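Local structure of glycoside hydrolase family 43 (Halothermothrix orenii, 4QQS) at residues Y30-N36 with D70-V76; N36-V41 with G54-Y60; S262-E267 with G311-N315. The protein shows alpha-L-arabinofuranosidase activity as a family 43 glycoside hydrolase and probably takes part in the breakdown of xylan-type polysaccharides. All coordinates share one frame; numbering follows the deposited sequence.

In the fold
The three contacts belong to a five-bladed beta-propeller. Interactions 1 and 2 touch, their centres about 8 Å apart, and share N36. Interaction 2 pairs strands 38-44 and 51-58 within the first four-stranded sheet; interaction 1 joins strand 26-32 of that sheet to strand 72-79 of the next, beside the sodium ion. Along the chain, 36-41 with 54-60 is nested inside the loop closed by 30-36 with 70-76, and F39 packs on F71 and P74 between the two. Interaction 3 follows in series, its centre about 27 Å from that of interaction 1, and fixes the C-terminal tail on a turn of the last sheet, away from the annotated sites.

Interaction 1 (Y30-N36 with D70-V76); sequences YATSAIN and DFWAPEV. With NA (sodium ion), chain D.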
loop_
_atom_site.group_PDB
_atom_site.type_symbol
_atom_site.label_atom_id
_atom_site.label_comp_id
_atom_site.label_asym_id
_atom_site.label_seq_id
_atom_site.Cartn_x
_atom_site.Cartn_y
_atom_site.Cartn_z
ATOM N N TYR A 30 -8.011 2.385 5.248
ATOM C CA TYR A 30 -8.144 0.945 5.398
ATOM C C TYR A 30 -6.751 0.421 5.697
ATOM O O TYR A 30 -5.786 0.900 5.115
ATOM C CB TYR A 30 -8.674 0.305 4.108
ATOM C CG TYR A 30 -9.914 0.961 3.542
ATOM C CD1 TYR A 30 -9.819 2.072 2.722
ATOM C CD2 TYR A 30 -11.181 0.479 3.834
ATOM C CE1 TYR A 30 -10.933 2.683 2.200
ATOM C CE2 TYR A 30 -12.312 1.089 3.307
ATOM C CZ TYR A 30 -12.173 2.197 2.492
ATOM O OH TYR A 30 -13.257 2.842 1.949
ATOM N N ALA A 31 -6.617 -0.560 6.577
ATOM C CA ALA A 31 -5.298 -1.039 6.964
ATOM C C ALA A 31 -5.336 -2.492 7.366
ATOM O O ALA A 31 -6.379 -3.018 7.766
ATOM C CB ALA A 31 -4.736 -0.202 8.120
ATOM N N THR A 32 -4.181 -3.143 7.276
ATOM C CA THR A 32 -3.960 -4.395 7.995
ATOM C C THR A 32 -4.265 -4.120 9.466
ATOM O O THR A 32 -3.760 -3.158 10.044
ATOM C CB THR A 32 -2.515 -4.865 7.822
ATOM O OG1 THR A 32 -2.250 -5.000 6.425
ATOM C CG2 THR A 32 -2.277 -6.177 8.525
ATOM N N SER A 33 -5.130 -4.937 10.056
ATOM C CA SER A 33 -5.729 -4.584 11.329
ATOM C C SER A 33 -6.214 -5.869 11.988
ATOM O O SER A 33 -5.459 -6.503 12.728
ATOM C CB SER A 33 -6.823 -3.525 11.092
ATOM O OG SER A 33 -7.709 -3.889 10.034
ATOM N N ALA A 34 -7.427 -6.298 11.655
ATOM C CA ALA A 34 -8.005 -7.532 12.189
ATOM C C ALA A 34 -7.493 -8.731 11.379
ATOM O O ALA A 34 -8.221 -9.315 10.551
ATOM C CB ALA A 34 -9.510 -7.451 12.143
ATOM N N ILE A 35 -6.234 -9.091 11.609
ATOM C CA ILE A 35 -5.532 -10.001 10.704
ATOM C C ILE A 35 -6.178 -11.375 10.594
ATOM O O ILE A 35 -5.953 -12.065 9.609
ATOM C CB ILE A 35 -4.040 -10.157 11.096
ATOM C CG1 ILE A 35 -3.901 -10.528 12.577
ATOM C CG2 ILE A 35 -3.275 -8.881 10.760
ATOM C CD1 ILE A 35 -2.496 -10.910 13.009
ATOM N N ASN A 36 -6.971 -11.774 11.576
ATOM C CA ASN A 36 -7.617 -13.080 11.509
ATOM C C ASN A 36 -8.944 -13.048 10.761
ATOM O O ASN A 36 -9.541 -14.098 10.525
ATOM C CB ASN A 36 -7.846 -13.641 12.909
ATOM C CG ASN A 36 -6.559 -13.997 13.617
ATOM O OD1 ASN A 36 -5.516 -14.180 12.997
ATOM N ND2 ASN A 36 -6.640 -14.133 14.929
ATOM N N ASP A 70 -4.364 -14.204 8.121
ATOM C CA ASP A 70 -3.390 -13.391 7.389
ATOM C C ASP A 70 -4.062 -12.452 6.375
ATOM O O ASP A 70 -3.643 -12.335 5.222
ATOM C CB ASP A 70 -2.335 -14.276 6.713
ATOM C CG ASP A 70 -1.470 -15.037 7.718
ATOM O OD1 ASP A 70 -1.094 -14.448 8.761
ATOM O OD2 ASP A 70 -1.156 -16.220 7.461
ATOM N N PHE A 71 -5.087 -11.751 6.849
ATOM C CA PHE A 71 -5.771 -10.721 6.067
ATOM C C PHE A 71 -4.911 -9.464 6.058
ATOM O O PHE A 71 -4.772 -8.807 7.096
ATOM C CB PHE A 71 -7.163 -10.435 6.660
ATOM C CG PHE A 71 -8.167 -11.515 6.373
ATOM C CD1 PHE A 71 -8.238 -12.659 7.164
ATOM C CD2 PHE A 71 -9.042 -11.411 5.301
ATOM C CE1 PHE A 71 -9.149 -13.650 6.876
ATOM C CE2 PHE A 71 -9.950 -12.410 5.024
ATOM C CZ PHE A 71 -9.994 -13.520 5.812
ATOM N N TRP A 72 -4.319 -9.150 4.900
ATOM C CA TRP A 72 -3.351 -8.064 4.793
ATOM C C TRP A 72 -3.665 -7.081 3.681
ATOM O O TRP A 72 -4.157 -7.448 2.607
ATOM C CB TRP A 72 -1.928 -8.591 4.513
ATOM C CG TRP A 72 -1.368 -9.552 5.498
ATOM C CD1 TRP A 72 -1.765 -9.759 6.788
ATOM C CD2 TRP A 72 -0.305 -10.473 5.248
ATOM N NE1 TRP A 72 -1.009 -10.765 7.355
ATOM C CE2 TRP A 72 -0.112 -11.227 6.422
ATOM C CE3 TRP A 72 0.501 -10.736 4.142
ATOM C CZ2 TRP A 72 0.859 -12.225 6.518
ATOM C CZ3 TRP A 72 1.457 -11.733 4.239
ATOM C CH2 TRP A 72 1.625 -12.467 5.414
ATOM N N ALA A 73 -3.283 -5.835 3.955
ATOM C CA ALA A 73 -3.026 -4.770 2.975
ATOM C C ALA A 73 -4.172 -4.519 1.997
ATOM O O ALA A 73 -4.036 -4.717 0.785
ATOM C CB ALA A 73 -1.700 -5.012 2.255
ATOM N N PRO A 74 -5.295 -4.024 2.527
ATOM C CA PRO A 74 -6.450 -3.699 1.700
ATOM C C PRO A 74 -6.240 -2.392 0.949
ATOM O O PRO A 74 -5.635 -1.463 1.490
ATOM C CB PRO A 74 -7.561 -3.531 2.733
ATOM C CG PRO A 74 -6.857 -2.957 3.913
ATOM C CD PRO A 74 -5.508 -3.665 3.937
ATOM N N GLU A 75 -6.762 -2.307 -0.264
ATOM C CA GLU A 75 -6.762 -1.049 -1.004
ATOM C C GLU A 75 -8.109 -0.900 -1.670
ATOM O O GLU A 75 -8.684 -1.885 -2.126
ATOM C CB GLU A 75 -5.679 -1.019 -2.057
ATOM C CG GLU A 75 -4.286 -1.115 -1.521
ATOM C CD GLU A 75 -3.262 -0.534 -2.516
ATOM O OE1 GLU A 75 -3.655 0.004 -3.567
ATOM O OE2 GLU A 75 -2.053 -0.617 -2.261
ATOM N N VAL A 76 -8.600 0.334 -1.721
ATOM C CA VAL A 76 -9.929 0.624 -2.228
ATOM C C VAL A 76 -9.898 1.734 -3.276
ATOM O O VAL A 76 -9.362 2.810 -3.022
ATOM C CB VAL A 76 -10.859 1.029 -1.068
ATOM C CG1 VAL A 76 -12.248 1.358 -1.574
ATOM C CG2 VAL A 76 -10.928 -0.085 -0.028
HETATM NA NA NA D . -0.640 -1.149 -0.821
HETATM O O HOH W 1 -6.288 -7.162 8.723
HETATM O O HOH W 2 -3.704 -13.962 10.921
HETATM O O HOH W 3 -1.663 -3.149 -0.768
HETATM O O HOH W 4 1.391 0.472 -0.708
HETATM O O HOH W 5 -1.826 -0.006 0.575
HETATM O O HOH W 6 0.539 -2.392 -2.463
#
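At the junction of two neighbouring blades of the five-bladed beta-propeller, Y30 and T32 of strand 26-32 pack against A73, P74 and V76 of strand 72-79. The two short strand pieces run nearly antiparallel, 166° apart, but belong to different sheets, and side chains do much of the joining. The T32 hydroxyl, turned back beside its own backbone N (chi1 -57°), accepts the N-H of A73 at 2.8 Å from OG1. The same oxygen is hydrogen-bonded to D17, the predicted proton acceptor, which links the A73 backbone, through T32, to that side chain. Methyl CG2 of V76 sits over the middle of the Y30 ring, 3.5 Å from its centroid and 8° off the normal, a CH-pi contact; P74 CG lies 3.7 Å from Y30 CB, and the carbonyl of P106 holds the phenol OH. Cutting Y30 back to an alanine would probably open a gap over the V76 methyl and deprive the P106 carbonyl of the phenol donor. Further along, toward I35 and F71, F71 N donates to I35 O at 2.9 Å, while water 1 bridges S33 N and F71 O. On the far side of strand 72-79, the sodium ion is coordinated by E75 OE2 at 2.1 Å, by H256 and by four waters. One of these, water 3, donates to A73 O at 3.2 Å.

Interaction 2 (N36-V41 with G54-Y60); sequences NRGFKV and GLALDSY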
loop_
_atom_site.group_PDB
_atom_site.type_symbol
_atom_site.label_atom_id
_atom_site.label_comp_id
_atom_site.label_asym_id
_atom_site.label_seq_id
_atom_site.Cartn_x
_atom_site.Cartn_y
_atom_site.Cartn_z
ATOM N N ASN A 36 -6.971 -11.774 11.576
ATOM C CA ASN A 36 -7.617 -13.080 11.509
ATOM C C ASN A 36 -8.944 -13.048 10.761
ATOM O O ASN A 36 -9.541 -14.098 10.525
ATOM C CB ASN A 36 -7.846 -13.641 12.909
ATOM C CG ASN A 36 -6.559 -13.997 13.617
ATOM O OD1 ASN A 36 -5.516 -14.180 12.997
ATOM N ND2 ASN A 36 -6.640 -14.133 14.929
ATOM N N ARG A 37 -9.409 -11.861 10.377
ATOM C CA ARG A 37 -10.810 -11.691 10.008
ATOM C C ARG A 37 -11.128 -10.715 8.858
ATOM O O ARG A 37 -12.031 -10.969 8.060
ATOM C CB ARG A 37 -11.567 -11.283 11.292
ATOM C CG ARG A 37 -13.035 -10.988 11.130
ATOM C CD ARG A 37 -13.704 -10.714 12.453
ATOM N NE ARG A 37 -15.116 -10.484 12.230
ATOM C CZ ARG A 37 -16.052 -10.583 13.160
ATOM N NH1 ARG A 37 -15.729 -10.930 14.400
ATOM N NH2 ARG A 37 -17.315 -10.346 12.842
ATOM N N GLY A 38 -10.452 -9.576 8.782
ATOM C CA GLY A 38 -10.853 -8.568 7.822
ATOM C C GLY A 38 -10.152 -7.251 8.068
ATOM O O GLY A 38 -9.053 -7.210 8.618
ATOM N N PHE A 39 -10.788 -6.166 7.644
ATOM C CA PHE A 39 -10.147 -4.861 7.626
ATOM C C PHE A 39 -11.024 -3.789 8.209
ATOM O O PHE A 39 -12.155 -3.585 7.763
ATOM C CB PHE A 39 -9.741 -4.479 6.194
ATOM C CG PHE A 39 -8.926 -5.543 5.531
ATOM C CD1 PHE A 39 -7.602 -5.725 5.888
ATOM C CD2 PHE A 39 -9.492 -6.392 4.600
ATOM C CE1 PHE A 39 -6.862 -6.743 5.335
ATOM C CE2 PHE A 39 -8.762 -7.424 4.040
ATOM C CZ PHE A 39 -7.443 -7.597 4.407
ATOM N N LYS A 40 -10.457 -3.081 9.178
ATOM C CA LYS A 40 -11.055 -1.882 9.725
ATOM C C LYS A 40 -10.930 -0.714 8.760
ATOM O O LYS A 40 -10.026 -0.647 7.920
ATOM C CB LYS A 40 -10.378 -1.519 11.046
ATOM C CG LYS A 40 -10.680 -2.495 12.170
ATOM C CD LYS A 40 -9.893 -2.204 13.428
ATOM C CE LYS A 40 -10.417 -3.030 14.592
ATOM N NZ LYS A 40 -9.549 -2.961 15.792
ATOM N N VAL A 41 -11.861 0.217 8.917
ATOM C CA VAL A 41 -11.866 1.493 8.219
ATOM C C VAL A 41 -12.007 2.621 9.241
ATOM O O VAL A 41 -12.753 2.498 10.213
ATOM C CB VAL A 41 -12.969 1.554 7.129
ATOM C CG1 VAL A 41 -14.358 1.336 7.717
ATOM C CG2 VAL A 41 -12.881 2.849 6.328
ATOM N N GLY A 54 -15.383 0.640 12.160
ATOM C CA GLY A 54 -15.686 -0.781 12.120
ATOM C C GLY A 54 -15.036 -1.529 10.974
ATOM O O GLY A 54 -14.131 -1.025 10.311
ATOM N N LEU A 55 -15.493 -2.758 10.748
ATOM C CA LEU A 55 -14.940 -3.585 9.677
ATOM C C LEU A 55 -15.613 -3.267 8.349
ATOM O O LEU A 55 -16.786 -3.578 8.139
ATOM C CB LEU A 55 -15.084 -5.081 9.981
ATOM C CG LEU A 55 -14.287 -5.638 11.161
ATOM C CD1 LEU A 55 -14.596 -7.118 11.357
ATOM C CD2 LEU A 55 -12.797 -5.434 10.989
ATOM N N ALA A 56 -14.850 -2.682 7.437
ATOM C CA ALA A 56 -15.322 -2.461 6.074
ATOM C C ALA A 56 -15.480 -3.772 5.316
ATOM O O ALA A 56 -16.417 -3.938 4.542
ATOM C CB ALA A 56 -14.353 -1.556 5.336
ATOM N N LEU A 57 -14.538 -4.685 5.530
ATOM C CA LEU A 57 -14.575 -6.034 4.975
ATOM C C LEU A 57 -14.443 -6.987 6.158
ATOM O O LEU A 57 -13.493 -6.904 6.938
ATOM C CB LEU A 57 -13.427 -6.218 3.970
ATOM C CG LEU A 57 -13.064 -7.501 3.220
ATOM C CD1 LEU A 57 -12.713 -8.657 4.136
ATOM C CD2 LEU A 57 -14.156 -7.883 2.268
ATOM N N ASP A 58 -15.427 -7.862 6.294
ATOM C CA ASP A 58 -15.452 -8.862 7.337
ATOM C C ASP A 58 -15.604 -10.195 6.635
ATOM O O ASP A 58 -16.619 -10.438 5.993
ATOM C CB ASP A 58 -16.642 -8.587 8.268
ATOM C CG ASP A 58 -16.678 -9.498 9.483
ATOM O OD1 ASP A 58 -15.816 -10.396 9.586
ATOM O OD2 ASP A 58 -17.590 -9.325 10.330
ATOM N N SER A 59 -14.611 -11.067 6.733
ATOM C CA SER A 59 -14.731 -12.366 6.106
ATOM C C SER A 59 -15.864 -13.179 6.730
ATOM O O SER A 59 -16.334 -14.122 6.100
ATOM C CB SER A 59 -13.411 -13.134 6.170
ATOM O OG SER A 59 -13.040 -13.441 7.502
ATOM N N TYR A 60 -16.301 -12.811 7.942
ATOM C CA TYR A 60 -17.404 -13.494 8.612
ATOM C C TYR A 60 -18.756 -12.947 8.183
ATOM O O TYR A 60 -19.778 -13.508 8.539
ATOM C CB TYR A 60 -17.302 -13.368 10.131
ATOM C CG TYR A 60 -16.045 -13.933 10.769
ATOM C CD1 TYR A 60 -15.087 -14.629 10.033
ATOM C CD2 TYR A 60 -15.822 -13.758 12.128
ATOM C CE1 TYR A 60 -13.946 -15.123 10.641
ATOM C CE2 TYR A 60 -14.693 -14.246 12.737
ATOM C CZ TYR A 60 -13.759 -14.925 11.992
ATOM O OH TYR A 60 -12.633 -15.412 12.614
HETATM O O HOH W 7 -10.494 -16.518 10.557
#
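R37 meets D58 with its guanidinium edge and Y60 with one face. The arm is extended, with CG opposite the backbone N across the CA-CB bond (chi1 177°), which brings the guanidinium edge to the D58 carboxylate. There it grips the carboxylate side-on with two nitrogens: NE donates to D58 OD1 at 2.7 Å and NH2 to D58 OD2, also at 2.7 Å. The two planes are 37° apart; OD2 is met on its syn side, near the carboxylate plane, whereas NE reaches OD1 from above that plane. The backbone N of Y60 comes to OD1 from the opposite face, closing an Asx turn that brings the tyrosine round to the arginine. Y60 CD2 lies 3.3 Å from R37 CZ, over the guanidinium face, with the ring tilted by 32°, and R37 CG stands over the ring centre 3.9 Å away in a CH-pi contact.

Beneath this pair runs the antiparallel hairpin of strands 38-44 and 51-58 at the outer side of the first propeller blade. F39 and L57 are a hydrogen-bonded pair whose side chains lie alongside one another, CD2 of F39 being 4.0 Å from CD1 of L57. They share a face of the sheet, where F39 packs on F71 and both touch M85 of the next blade. A56 and L57 both face F39, a classic beta bulge that shifts the register before V41 N bonds to G54 O. At the other end, R37 O accepts from S59 N at 2.9 Å and from S59 OG at 2.7 Å.

Salt bridge, Asx turn and the R37 carbonyl, which accepts two hydrogen bonds, thus fasten the open end of the hairpin, and the paired charges of R37 and D58 are likely to stabilise each other at the partly exposed margin of the blade.

Interaction 3 (S262-E267 with G311-N315); sequences SPDGSE and GPRSN
The guanidinium of R313 takes S266 OG at its edge, in plane, where NE donates over 2.7 Å. D264 OD2 approaches it obliquely and forms a salt bridge to NH2 at 3.0 Å, the carboxylate turned 49° from the guanidinium. The E267 carboxylate stands almost perpendicular to it, and its OE2 instead accepts the backbone N of R313 at 2.9 Å on the anti side, while OE1 pairs with R291. A bend in the arginine chain (chi3 45°) swings its head back toward S266 and D264. These acidic and hydroxyl groups belong to a type I beta turn, S262 to G265, and its continuation, which link strands 257-261 and 268-275 in the last sheet of the propeller; the C-terminal tail lies against them. D264 OD1 gathers three donors: S262 OG, S266 OG at 2.6 Å, and S266 N, the last closing an Asx turn. The S266 hydroxyl therefore passes a bond from R313 on to D264, holding the carboxylate steady. D264 N donates to R313 O at 3.0 Å. P312 CB meets P263 CD at 3.7 Å, and K22 bonds to the carbonyls of S262 and P263. Water 8 donates to both D264 OD2 and N315 OD1.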
loop_
_atom_site.group_PDB
_atom_site.type_symbol
_atom_site.label_atom_id
_atom_site.label_comp_id
_atom_site.label_asym_id
_atom_site.label_seq_id
_atom_site.Cartn_x
_atom_site.Cartn_y
_atom_site.Cartn_z
ATOM N N SER A 262 -4.637 16.857 -0.209
ATOM C CA SER A 262 -5.172 17.640 0.900
ATOM C C SER A 262 -6.633 18.023 0.650
ATOM O O SER A 262 -7.135 17.891 -0.458
ATOM C CB SER A 262 -4.338 18.913 1.082
ATOM O OG SER A 262 -4.412 19.724 -0.078
ATOM N N PRO A 263 -7.320 18.512 1.685
ATOM C CA PRO A 263 -8.733 18.826 1.497
ATOM C C PRO A 263 -9.014 19.791 0.353
ATOM O O PRO A 263 -10.018 19.614 -0.321
ATOM C CB PRO A 263 -9.135 19.407 2.852
ATOM C CG PRO A 263 -8.287 18.644 3.821
ATOM C CD PRO A 263 -6.962 18.463 3.113
ATOM N N ASP A 264 -8.147 20.776 0.117
ATOM C CA ASP A 264 -8.379 21.742 -0.959
ATOM C C ASP A 264 -7.819 21.278 -2.308
ATOM O O ASP A 264 -7.889 22.023 -3.287
ATOM C CB ASP A 264 -7.847 23.142 -0.590
ATOM C CG ASP A 264 -6.340 23.261 -0.708
ATOM O OD1 ASP A 264 -5.644 22.215 -0.768
ATOM O OD2 ASP A 264 -5.861 24.425 -0.743
ATOM N N GLY A 265 -7.272 20.064 -2.358
ATOM C CA GLY A 265 -6.775 19.498 -3.599
ATOM C C GLY A 265 -5.408 20.002 -4.031
ATOM O O GLY A 265 -4.897 19.604 -5.081
ATOM N N SER A 266 -4.785 20.849 -3.218
ATOM C CA SER A 266 -3.610 21.582 -3.678
ATOM C C SER A 266 -2.256 20.927 -3.439
ATOM O O SER A 266 -1.274 21.367 -4.035
ATOM C CB SER A 266 -3.576 22.964 -3.033
ATOM O OG SER A 266 -3.243 22.856 -1.661
ATOM N N GLU A 267 -2.184 19.917 -2.578
ATOM C CA GLU A 267 -0.899 19.312 -2.239
ATOM C C GLU A 267 -1.086 17.833 -1.909
ATOM O O GLU A 267 -2.122 17.424 -1.398
ATOM C CB GLU A 267 -0.218 20.055 -1.077
ATOM C CG GLU A 267 -1.014 20.023 0.209
ATOM C CD GLU A 267 -0.367 20.745 1.374
ATOM O OE1 GLU A 267 0.756 21.277 1.234
ATOM O OE2 GLU A 267 -1.007 20.783 2.444
ATOM N N GLY A 311 -1.247 22.085 8.965
ATOM C CA GLY A 311 -2.291 21.147 8.609
ATOM C C GLY A 311 -2.418 20.974 7.103
ATOM O O GLY A 311 -2.103 21.891 6.354
ATOM N N PRO A 312 -2.870 19.797 6.646
ATOM C CA PRO A 312 -3.119 19.629 5.213
ATOM C C PRO A 312 -3.995 20.762 4.681
ATOM O O PRO A 312 -5.005 21.092 5.298
ATOM C CB PRO A 312 -3.827 18.269 5.151
ATOM C CG PRO A 312 -3.262 17.520 6.315
ATOM C CD PRO A 312 -3.139 18.558 7.401
ATOM N N ARG A 313 -3.589 21.375 3.573
ATOM C CA ARG A 313 -4.227 22.605 3.116
ATOM C C ARG A 313 -5.707 22.405 2.843
ATOM O O ARG A 313 -6.128 21.448 2.199
ATOM C CB ARG A 313 -3.515 23.170 1.882
ATOM C CG ARG A 313 -2.175 23.859 2.210
ATOM C CD ARG A 313 -1.362 24.206 0.959
ATOM N NE ARG A 313 -2.267 24.786 -0.008
ATOM C CZ ARG A 313 -2.654 26.047 -0.052
ATOM N NH1 ARG A 313 -2.069 26.967 0.699
ATOM N NH2 ARG A 313 -3.596 26.376 -0.913
ATOM N N SER A 314 -6.471 23.381 3.324
ATOM C CA SER A 314 -7.921 23.368 3.252
ATOM C C SER A 314 -8.421 24.778 3.009
ATOM O O SER A 314 -7.757 25.761 3.354
ATOM C CB SER A 314 -8.512 22.852 4.565
ATOM O OG SER A 314 -8.316 23.767 5.627
ATOM N N ASN A 315 -9.602 24.876 2.417
ATOM C CA ASN A 315 -10.238 26.171 2.229
ATOM C C ASN A 315 -10.936 26.618 3.506
ATOM O O ASN A 315 -11.061 25.837 4.452
ATOM C CB ASN A 315 -11.224 26.104 1.067
ATOM C CG ASN A 315 -10.527 26.034 -0.271
ATOM O OD1 ASN A 315 -9.593 26.796 -0.533
ATOM N ND2 ASN A 315 -10.959 25.109 -1.121
ATOM O OXT ASN A 315 -11.371 27.763 3.630
HETATM O O HOH W 8 -7.097 26.584 -2.084
#